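Local coordinates for YjeF-related protein (Enterococcus faecalis, PDB 2R3B) that probably repairs damaged NAD(P)H by dehydrating the S-form of NAD(P)HX, using ADP, which is converted to AMP and phosphate, at residues M62-C67 with T75-D80; V97-T102 with Q128-M133; I212-E217 with P250-I255; S263-D268 with P286-K291. All coordinates share one frame; numbering follows the deposited sequence. Where two conformers were deposited one is given.

In the fold
Contact 1 is the core contact: helix 57-70 on strand 74-78, made by short, entirely buried side chains. Contact 2 touches it, since V97 of strand 95-97, at the edge of the sheet within this chain, pairs with strand 74-78 and F99 packs on I78; there the touches are few, apolar and partly exposed. Contact 3 reaches the same sheet on the opposite side of the chain's centre, where strand 211-213 meets helix 252-269. Contact 4 uses that helix again, about 21 Å from contact 3 between centres, against helix 278-292. Contacts 1 to 3 have no clear hydrogen bond across their segments; contact 4 adds one, from tyrosine to aspartate.

Contact 1. Residues M62-C67 with T75-D80; sequences MSTEAC and TTVITD
T64 turns its methyl CG2 anti to the backbone N (chi1 -58°), which leaves OG1 beside that nitrogen, and V77 has CG2 beside its own backbone N (chi1 -171°); these branches meet in the beta-alpha-beta unit of strand 46-50, helix 57-70 and strand 74-78. The unit belongs to the ribokinase-like fold, and the contact is where its helix settles on its second strand. Helix and strand run nearly antiparallel, at 171°, with their axes 9.5 Å apart, as expected when a crossover helix lies along the sheet it covers.

Such spacing suits small and beta-branched residues. T64 points at the strand and lays both branches on one methyl: V77 CG2 is 3.2 Å from T64 OG1 and 3.8 Å from T64 CG2. The hydroxyl is nevertheless satisfied, because OG1 hydrogen-bonds to I60 O one turn earlier in the helix, so threonine can be buried here without a polar partner on the strand. L49 of the neighbouring strand 46-50 touches both T64 and T75.

On the strand, alternation brings T75 and V77 to the helix while T76 faces away. T75 offers its methyl to T64, with the two CG2 atoms 4.3 Å apart. One turn after T64, C67 extends its sulfur toward the same threonine, C67 SG lying 3.5 Å from T75 OG1.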
# COMPACT_ATOMS: atom_id res chain seq x y z
N MSE B 62 6.55 -6.31 -9.82
CA MSE B 62 7.86 -6.50 -9.17
C MSE B 62 9.04 -6.05 -10.05
O MSE B 62 9.97 -5.39 -9.57
CB MSE B 62 7.99 -7.97 -8.70
CG MSE B 62 7.06 -8.26 -7.53
SE MSE B 62 7.33 -9.94 -6.70
CE MSE B 62 6.50 -11.03 -8.01
N SER B 63 8.98 -6.33 -11.36
CA SER B 63 9.96 -5.76 -12.26
C SER B 63 9.97 -4.25 -12.27
O SER B 63 11.03 -3.63 -12.37
CB SER B 63 9.69 -6.22 -13.69
OG SER B 63 9.78 -7.62 -13.79
N THR B 64 8.77 -3.66 -12.22
CA THR B 64 8.65 -2.19 -12.21
C THR B 64 9.31 -1.59 -10.99
O THR B 64 10.06 -0.64 -11.11
CB THR B 64 7.16 -1.81 -12.29
OG1 THR B 64 6.62 -2.39 -13.49
CG2 THR B 64 6.97 -0.27 -12.27
N GLU B 65 9.06 -2.15 -9.81
CA GLU B 65 9.66 -1.62 -8.59
C GLU B 65 11.21 -1.69 -8.68
O GLU B 65 11.92 -0.77 -8.25
CB GLU B 65 9.13 -2.39 -7.36
CG GLU B 65 9.61 -1.80 -6.03
CD GLU B 65 8.73 -2.15 -4.83
OE1 GLU B 65 8.04 -3.20 -4.90
OE2 GLU B 65 8.77 -1.36 -3.83
N ALA B 66 11.72 -2.79 -9.22
CA ALA B 66 13.17 -3.00 -9.39
C ALA B 66 13.73 -1.93 -10.34
O ALA B 66 14.77 -1.31 -10.07
CB ALA B 66 13.44 -4.42 -9.97
N CYS B 67 13.05 -1.71 -11.44
CA CYS B 67 13.52 -0.75 -12.45
C CYS B 67 13.59 0.70 -11.92
O CYS B 67 14.62 1.37 -12.05
CB CYS B 67 12.63 -0.85 -13.69
SG CYS B 67 13.19 0.10 -15.11
N THR B 75 10.04 5.17 -16.57
CA THR B 75 9.60 3.78 -16.69
C THR B 75 8.14 3.78 -17.13
O THR B 75 7.30 4.40 -16.48
CB THR B 75 9.76 2.98 -15.36
OG1 THR B 75 11.16 2.91 -15.00
CG2 THR B 75 9.25 1.54 -15.46
N THR B 76 7.87 3.06 -18.22
CA THR B 76 6.50 2.83 -18.70
C THR B 76 6.22 1.35 -18.69
O THR B 76 7.10 0.56 -19.09
CB THR B 76 6.29 3.39 -20.11
OG1 THR B 76 6.71 4.75 -20.14
CG2 THR B 76 4.82 3.33 -20.53
N VAL B 77 5.02 0.97 -18.27
CA VAL B 77 4.64 -0.42 -18.20
C VAL B 77 3.48 -0.68 -19.15
O VAL B 77 2.43 -0.06 -19.02
CB VAL B 77 4.29 -0.86 -16.77
CG1 VAL B 77 4.11 -2.40 -16.68
CG2 VAL B 77 5.41 -0.42 -15.77
N ILE B 78 3.68 -1.62 -20.08
CA ILE B 78 2.59 -2.15 -20.90
C ILE B 78 2.14 -3.47 -20.28
O ILE B 78 2.90 -4.43 -20.23
CB ILE B 78 3.03 -2.41 -22.36
CG1 ILE B 78 3.55 -1.14 -23.03
CG2 ILE B 78 1.88 -3.09 -23.19
CD1 ILE B 78 4.30 -1.44 -24.36
N THR B 79 0.95 -3.46 -19.72
CA THR B 79 0.44 -4.56 -18.93
C THR B 79 -1.07 -4.53 -18.98
O THR B 79 -1.65 -3.54 -19.37
CB THR B 79 0.92 -4.47 -17.46
OG1 THR B 79 0.50 -5.66 -16.78
CG2 THR B 79 0.33 -3.26 -16.71
N ASP B 80 -1.72 -5.63 -18.64
CA ASP B 80 -3.19 -5.59 -18.65
C ASP B 80 -3.71 -4.46 -17.76
O ASP B 80 -3.23 -4.23 -16.65
CB ASP B 80 -3.78 -6.92 -18.21
CG ASP B 80 -5.21 -7.09 -18.62
OD1 ASP B 80 -6.10 -6.50 -17.97
OD2 ASP B 80 -5.45 -7.85 -19.60

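Contact 2. Residues V97-T102 with Q128-M133; sequences VGFEET and QQILKM
F99 and I130 make the larger of two apolar touches that join the loop after strand 95-97 to helix 125-137 in this alpha/beta, ribokinase-like fold. The side chains cross at about a right angle, the aromatic ring being met obliquely by the isoleucine's outer branch: F99 CD1 is 3.9 Å from I130 CD1 and 4.0 Å from I130 CG1. I130 CD1 also lies 4.0 Å from F99 O. Isoleucine suits this side of the helix, where it also packs on L105, and the broad ring of F99 spans from it to I78.

Hydrogen bonds within 97-102 give the loop its shape. A type I turn runs from G98 to E101, closed by E101 N to G98 O, and the E101 carboxylate folds back: G98 N donates to E101 OE2 at 2.8 Å, nearly straight at 173°, meeting the oxygen on its anti side. E101 then stands at the N-cap position of helix 102-111.

Nearer the surface is the second apolar touch. In one of its two deposited conformers, the selenomethionine M133 bends at its last torsion (chi3 55°), and its terminal methyl crosses the threonine, M133 CE lying 3.9 Å from T102 CG2.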
# COMPACT_ATOMS: atom_id res chain seq x y z
N VAL B 97 0.32 1.65 -19.76
CA VAL B 97 -0.34 1.50 -21.05
C VAL B 97 -0.94 0.10 -21.06
O VAL B 97 -0.29 -0.87 -20.65
CB VAL B 97 0.66 1.69 -22.20
CG1 VAL B 97 -0.02 1.44 -23.59
CG2 VAL B 97 1.30 3.12 -22.11
N GLY B 98 -2.19 -0.01 -21.46
CA GLY B 98 -2.84 -1.34 -21.59
C GLY B 98 -2.50 -2.07 -22.88
O GLY B 98 -2.11 -1.49 -23.89
N PHE B 99 -2.63 -3.37 -22.84
CA PHE B 99 -2.37 -4.20 -24.02
C PHE B 99 -3.26 -3.85 -25.21
O PHE B 99 -2.87 -4.10 -26.37
CB PHE B 99 -2.62 -5.65 -23.69
CG PHE B 99 -1.58 -6.29 -22.81
CD1 PHE B 99 -0.23 -6.09 -23.02
CD2 PHE B 99 -1.97 -7.17 -21.83
CE1 PHE B 99 0.71 -6.72 -22.21
CE2 PHE B 99 -1.02 -7.80 -21.04
CZ PHE B 99 0.31 -7.55 -21.23
N GLU B 100 -4.46 -3.35 -24.94
CA GLU B 100 -5.45 -2.99 -25.96
C GLU B 100 -5.14 -1.67 -26.66
O GLU B 100 -5.73 -1.33 -27.69
CB GLU B 100 -6.85 -2.92 -25.30
CG GLU B 100 -7.19 -1.56 -24.55
CD GLU B 100 -6.75 -1.44 -23.04
OE1 GLU B 100 -5.96 -2.18 -22.59
OE2 GLU B 100 -7.20 -0.55 -22.36
N GLU B 101 -4.24 -0.89 -26.07
CA GLU B 101 -3.91 0.45 -26.54
C GLU B 101 -2.83 0.37 -27.63
O GLU B 101 -1.68 0.74 -27.43
CB GLU B 101 -3.46 1.31 -25.35
CG GLU B 101 -4.56 1.55 -24.35
CD GLU B 101 -4.15 2.58 -23.34
OE1 GLU B 101 -4.21 3.79 -23.65
OE2 GLU B 101 -3.77 2.18 -22.21
N THR B 102 -3.23 -0.13 -28.80
CA THR B 102 -2.28 -0.55 -29.84
C THR B 102 -1.34 0.59 -30.27
O THR B 102 -0.14 0.41 -30.37
CB THR B 102 -3.04 -1.06 -31.09
OG1 THR B 102 -3.99 -2.04 -30.68
CG2 THR B 102 -2.07 -1.70 -32.14
N GLN B 128 1.37 -13.70 -27.46
CA GLN B 128 2.00 -13.96 -28.74
C GLN B 128 1.97 -12.77 -29.65
O GLN B 128 2.97 -12.46 -30.26
CB GLN B 128 1.34 -15.14 -29.45
CG GLN B 128 1.55 -16.44 -28.76
CD GLN B 128 0.58 -17.50 -29.24
OE1 GLN B 128 0.34 -17.60 -30.44
NE2 GLN B 128 0.04 -18.28 -28.32
N GLN B 129 0.83 -12.10 -29.74
CA GLN B 129 0.73 -10.93 -30.59
C GLN B 129 1.63 -9.80 -30.16
O GLN B 129 2.31 -9.21 -30.97
CB GLN B 129 -0.72 -10.39 -30.63
CG GLN B 129 -0.87 -9.13 -31.46
CD GLN B 129 -2.34 -8.80 -31.77
OE1 GLN B 129 -3.19 -8.90 -30.90
NE2 GLN B 129 -2.62 -8.42 -33.01
N ILE B 130 1.61 -9.48 -28.86
CA ILE B 130 2.46 -8.41 -28.34
C ILE B 130 3.95 -8.70 -28.58
O ILE B 130 4.71 -7.82 -29.02
CB ILE B 130 2.23 -8.17 -26.82
CG1 ILE B 130 0.77 -7.79 -26.51
CG2 ILE B 130 3.12 -7.00 -26.34
CD1 ILE B 130 0.42 -6.33 -26.88
N LEU B 131 4.37 -9.94 -28.33
CA LEU B 131 5.77 -10.32 -28.63
C LEU B 131 6.12 -10.10 -30.11
O LEU B 131 7.14 -9.52 -30.44
CB LEU B 131 6.04 -11.78 -28.25
CG LEU B 131 7.45 -12.30 -28.55
CD1 LEU B 131 8.49 -11.49 -27.80
CD2 LEU B 131 7.57 -13.78 -28.19
N LYS B 132 5.26 -10.56 -31.01
CA LYS B 132 5.53 -10.33 -32.44
C LYS B 132 5.62 -8.85 -32.77
O LYS B 132 6.48 -8.47 -33.55
CB LYS B 132 4.42 -10.90 -33.31
CG LYS B 132 4.32 -12.38 -33.33
CD LYS B 132 3.25 -12.75 -34.36
CE LYS B 132 2.57 -14.04 -34.08
NZ LYS B 132 1.45 -14.12 -35.08
N MSE B 133 4.70 -8.03 -32.23
CA MSE B 133 4.73 -6.59 -32.50
C MSE B 133 6.04 -6.02 -32.04
O MSE B 133 6.68 -5.26 -32.75
CB MSE B 133 3.54 -5.87 -31.84
CG MSE B 133 2.20 -6.22 -32.46
SE MSE B 133 0.71 -5.40 -31.52
CE MSE B 133 1.26 -3.68 -31.63

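Contact 3. Residues I212-E217 with P250-I255; sequences IFHAGE and PTIETI. With EDO (1,2-ethanediol), chain O; EDO (1,2-ethanediol), chain P.
Strand 212-213 ends where the chain enters the turn at 214-217, and the first turn of helix 252-269 lies beside it; the CA atoms come nearest at H214 and I252, 7.4 Å apart, and I212 and I255 are matched one helical turn further on. I212 and H214, two residues apart, both point at the helix, whereas F213 between them faces away.

In one of its two deposited conformers, I252 sits between them. Its CG2, anti to the backbone N (chi1 -48°), touches I212 CG2 at 3.8 Å and also lies over one face of the H214 ring, a CH-pi contact 4.3 Å from the centroid and 23° off the normal. I252 CG1 reaches the same ring at its rim, 3.9 Å from H214 ND1. A branched isoleucine suits this place because its CG2 methyl can touch the strand's I212 and the imidazole together, while CG1 adds a second touch at H214 ND1. I212 CD1 extends the packing to the backbone of I255.

H214 holds CG in the crowded position between backbone N and carbonyl carbon (chi1 62°). Its ring is tied to the turn by a bond from H214 NE2 to E217 O, 2.7 Å long, with the donor well above the carbonyl plane. F219 also meets this ring, with the two planes nearly parallel. Next to the histidine, A215 N donates to O2 of one 1,2-ethanediol (chain O), probably from the crystallisation liquor.

The arrangement is layered alpha/beta packing: the first turn of helix 252-269 rests on the end of strand 211-213, in the antiparallel part of the central sheet.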
# COMPACT_ATOMS: atom_id res chain seq x y z
N ILE B 212 26.89 -15.68 -17.49
CA ILE B 212 26.54 -14.82 -18.62
C ILE B 212 27.45 -15.11 -19.81
O ILE B 212 28.68 -14.91 -19.73
CB ILE B 212 26.61 -13.32 -18.24
CG1 ILE B 212 25.81 -13.04 -16.97
CG2 ILE B 212 26.17 -12.42 -19.41
CD1 ILE B 212 26.12 -11.72 -16.37
N PHE B 213 26.84 -15.57 -20.89
CA PHE B 213 27.51 -15.84 -22.17
C PHE B 213 27.28 -14.70 -23.14
O PHE B 213 26.16 -14.21 -23.29
CB PHE B 213 27.01 -17.15 -22.76
CG PHE B 213 27.33 -18.33 -21.91
CD1 PHE B 213 28.59 -18.89 -21.96
CD2 PHE B 213 26.42 -18.82 -20.99
CE1 PHE B 213 28.91 -19.96 -21.13
CE2 PHE B 213 26.73 -19.89 -20.17
CZ PHE B 213 27.99 -20.45 -20.23
N HIS B 214 28.33 -14.31 -23.83
CA HIS B 214 28.28 -13.22 -24.79
C HIS B 214 29.51 -13.35 -25.71
O HIS B 214 30.17 -14.39 -25.73
CB HIS B 214 28.30 -11.91 -24.02
CG HIS B 214 29.55 -11.70 -23.22
ND1 HIS B 214 30.46 -10.71 -23.51
CD2 HIS B 214 30.04 -12.36 -22.14
CE1 HIS B 214 31.46 -10.76 -22.65
NE2 HIS B 214 31.23 -11.75 -21.81
N ALA B 215 29.78 -12.30 -26.48
CA ALA B 215 30.87 -12.33 -27.47
C ALA B 215 32.26 -12.41 -26.86
O ALA B 215 33.20 -12.83 -27.54
CB ALA B 215 30.76 -11.15 -28.42
N GLY B 216 32.39 -12.06 -25.59
CA GLY B 216 33.64 -12.09 -24.83
C GLY B 216 33.73 -13.26 -23.87
O GLY B 216 32.99 -14.23 -24.02
N GLU B 217 34.67 -13.20 -22.93
CA GLU B 217 34.83 -14.25 -21.91
C GLU B 217 33.60 -14.20 -21.02
O GLU B 217 33.24 -13.12 -20.56
CB GLU B 217 36.06 -14.04 -21.01
CG GLU B 217 37.36 -14.51 -21.67
CD GLU B 217 38.56 -14.58 -20.72
OE1 GLU B 217 38.54 -13.94 -19.63
OE2 GLU B 217 39.53 -15.30 -21.08
N PRO B 250 26.86 0.78 -22.55
CA PRO B 250 26.24 -0.29 -23.33
C PRO B 250 27.14 -1.49 -23.59
O PRO B 250 27.33 -1.87 -24.73
CB PRO B 250 25.85 0.42 -24.62
CG PRO B 250 26.87 1.51 -24.76
CD PRO B 250 27.18 1.97 -23.37
N THR B 251 27.69 -2.09 -22.54
CA THR B 251 28.53 -3.27 -22.65
C THR B 251 27.99 -4.37 -21.76
O THR B 251 27.20 -4.11 -20.85
CB THR B 251 29.98 -2.96 -22.28
OG1 THR B 251 30.07 -2.67 -20.89
CG2 THR B 251 30.49 -1.77 -23.05
N ILE B 252 28.41 -5.61 -21.97
CA ILE B 252 27.83 -6.71 -21.20
C ILE B 252 28.27 -6.66 -19.73
O ILE B 252 27.61 -7.24 -18.87
CB ILE B 252 28.04 -8.07 -21.89
CG1 ILE B 252 27.65 -7.98 -23.38
CG2 ILE B 252 27.22 -9.20 -21.19
CD1 ILE B 252 26.26 -7.29 -23.69
N GLU B 253 29.33 -5.90 -19.41
CA GLU B 253 29.71 -5.73 -18.02
C GLU B 253 28.55 -5.13 -17.20
O GLU B 253 28.38 -5.42 -16.01
CB GLU B 253 30.91 -4.80 -17.89
CG GLU B 253 32.27 -5.50 -18.18
CD GLU B 253 32.61 -5.69 -19.66
OE1 GLU B 253 31.90 -5.18 -20.57
OE2 GLU B 253 33.63 -6.37 -19.91
N THR B 254 27.77 -4.27 -17.85
CA THR B 254 26.63 -3.64 -17.20
C THR B 254 25.61 -4.68 -16.76
O THR B 254 25.08 -4.58 -15.69
CB THR B 254 26.02 -2.56 -18.11
OG1 THR B 254 26.96 -1.47 -18.21
CG2 THR B 254 24.69 -2.03 -17.56
N ILE B 255 25.37 -5.66 -17.61
CA ILE B 255 24.44 -6.75 -17.32
C ILE B 255 25.00 -7.59 -16.17
O ILE B 255 24.28 -7.94 -15.26
CB ILE B 255 24.17 -7.61 -18.59
CG1 ILE B 255 23.57 -6.78 -19.72
CG2 ILE B 255 23.21 -8.79 -18.26
CD1 ILE B 255 23.48 -7.48 -21.04
C1 EDO O . 25.89 -10.23 -28.12
O1 EDO O . 26.20 -8.87 -28.40
C2 EDO O . 26.72 -10.69 -26.93
O2 EDO O . 27.96 -9.94 -26.96
C1 EDO P . 25.84 -4.85 -28.07
O1 EDO P . 26.19 -3.48 -28.31
C2 EDO P . 26.98 -5.60 -27.41
O2 EDO P . 27.57 -4.85 -26.33

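Contact 4. Residues S263-D268 with P286-K291; sequences SLIGDD and PTYMKK
Two helices of the ribokinase-like alpha/beta fold, the C-terminal part of 252-269 and the late turns of 278-292, cross here, and a single tyrosine, Y288, bridges them. The short segments lie at 117° with axes 11.4 Å apart, a wide separation that suits a large aromatic residue: Y288 points at the other helix and is touched by L264, I265 and D268.

I265 covers one face of the ring. Its CG1 sits over the ring centre, 3.5 Å from the centroid and only 8° off the normal, a CH-pi contact. The closest ring atoms include Y288 CG, 3.6 Å from I265 CG1. That branch lies anti to the carbonyl carbon (chi1 -67°), and the I265 CD1 methyl continues toward the tyrosine's CB. An unbranched aliphatic arm on a beta-branched residue therefore lies flat against the aromatic plane, and the I265 side chain also touches I281, A284 and L285 of helix 278-292.

L264 approaches the edge of the ring instead, with L264 CD2 4.2 Å from Y288 CD2. The third partner is polar and lies one turn after L264. D268 is held by two attachments: its OD1 forms a salt bridge with K271, leaving OD2 to accept from the tyrosine. K271 would be expected to help keep the carboxylate charged. Other residues of 286-291 meet a neighbouring subunit, with K290 NZ hydrogen-bonded to A270 O of that subunit, so this helix is part of the tetramer interface. The phenol meets the carboxylate near the ring plane, Y288 OH donating to the anti lone pair of D268 OD2 at 2.5 Å.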
# COMPACT_ATOMS: atom_id res chain seq x y z
N SER B 263 22.12 -10.57 -6.52
CA SER B 263 22.50 -11.64 -5.60
C SER B 263 23.26 -11.14 -4.35
O SER B 263 23.19 -11.79 -3.30
CB SER B 263 23.30 -12.70 -6.35
OG SER B 263 24.47 -12.15 -6.88
N LEU B 264 23.99 -10.03 -4.44
CA LEU B 264 24.68 -9.47 -3.28
C LEU B 264 23.67 -9.03 -2.25
O LEU B 264 23.76 -9.34 -1.06
CB LEU B 264 25.56 -8.28 -3.65
CG LEU B 264 26.26 -7.52 -2.52
CD1 LEU B 264 27.33 -8.43 -1.90
CD2 LEU B 264 26.89 -6.26 -3.03
N ILE B 265 22.67 -8.31 -2.71
CA ILE B 265 21.61 -7.84 -1.82
C ILE B 265 20.84 -9.04 -1.26
O ILE B 265 20.53 -9.09 -0.07
CB ILE B 265 20.67 -6.84 -2.52
CG1 ILE B 265 21.39 -5.54 -2.86
CG2 ILE B 265 19.47 -6.53 -1.60
CD1 ILE B 265 20.61 -4.68 -3.91
N GLY B 266 20.50 -9.99 -2.11
CA GLY B 266 19.71 -11.13 -1.68
C GLY B 266 20.51 -11.95 -0.68
O GLY B 266 19.96 -12.47 0.26
N ASP B 267 21.83 -12.05 -0.89
CA ASP B 267 22.67 -12.82 0.02
C ASP B 267 22.75 -12.14 1.37
O ASP B 267 22.70 -12.80 2.40
CB ASP B 267 24.07 -12.98 -0.56
CG ASP B 267 24.14 -14.05 -1.64
OD1 ASP B 267 23.17 -14.82 -1.85
OD2 ASP B 267 25.21 -14.14 -2.29
N ASP B 268 22.87 -10.81 1.37
CA ASP B 268 22.87 -10.01 2.59
C ASP B 268 21.55 -10.17 3.35
O ASP B 268 21.54 -10.36 4.58
CB ASP B 268 23.15 -8.52 2.32
CG ASP B 268 24.61 -8.23 2.03
OD1 ASP B 268 25.44 -9.17 2.18
OD2 ASP B 268 24.89 -7.05 1.67
N PRO B 286 18.68 1.66 -3.93
CA PRO B 286 19.30 2.99 -3.80
C PRO B 286 20.46 3.10 -2.79
O PRO B 286 21.46 3.76 -3.09
CB PRO B 286 18.13 3.89 -3.42
CG PRO B 286 16.90 3.15 -4.00
CD PRO B 286 17.22 1.71 -3.76
N THR B 287 20.34 2.45 -1.64
CA THR B 287 21.43 2.47 -0.64
C THR B 287 22.64 1.67 -1.05
O THR B 287 23.78 2.11 -0.91
CB THR B 287 20.95 2.09 0.74
OG1 THR B 287 20.31 0.81 0.69
CG2 THR B 287 19.95 3.10 1.23
N TYR B 288 22.41 0.50 -1.64
CA TYR B 288 23.54 -0.29 -2.14
C TYR B 288 24.28 0.38 -3.29
O TYR B 288 25.51 0.37 -3.32
CB TYR B 288 23.07 -1.68 -2.58
CG TYR B 288 23.04 -2.70 -1.47
CD1 TYR B 288 22.01 -2.69 -0.54
CD2 TYR B 288 24.06 -3.63 -1.32
CE1 TYR B 288 21.96 -3.63 0.49
CE2 TYR B 288 24.03 -4.57 -0.29
CZ TYR B 288 22.97 -4.56 0.61
OH TYR B 288 22.89 -5.48 1.65
N MSE B 289 23.54 0.94 -4.25
CA MSE B 289 24.18 1.55 -5.39
C MSE B 289 25.01 2.77 -5.00
O MSE B 289 26.07 3.00 -5.56
CB MSE B 289 23.17 1.90 -6.47
CG MSE B 289 22.55 0.65 -7.08
SE MSE B 289 21.22 1.02 -8.41
CE MSE B 289 22.33 1.75 -9.70
N LYS B 290 24.55 3.53 -4.00
CA LYS B 290 25.30 4.67 -3.51
C LYS B 290 26.68 4.24 -2.98
O LYS B 290 27.67 4.92 -3.18
CB LYS B 290 24.49 5.37 -2.40
CG LYS B 290 25.11 6.70 -1.94
CD LYS B 290 25.03 7.77 -3.02
CE LYS B 290 25.79 9.01 -2.59
NZ LYS B 290 25.55 10.06 -3.59
N LYS B 291 26.72 3.09 -2.32
CA LYS B 291 27.94 2.61 -1.68
C LYS B 291 29.01 2.30 -2.73
O LYS B 291 30.18 2.58 -2.52
CB LYS B 291 27.64 1.39 -0.80
CG LYS B 291 28.87 0.49 -0.53
CD LYS B 291 28.76 -0.28 0.78
CE LYS B 291 29.76 -1.46 0.86
NZ LYS B 291 30.95 -1.34 -0.04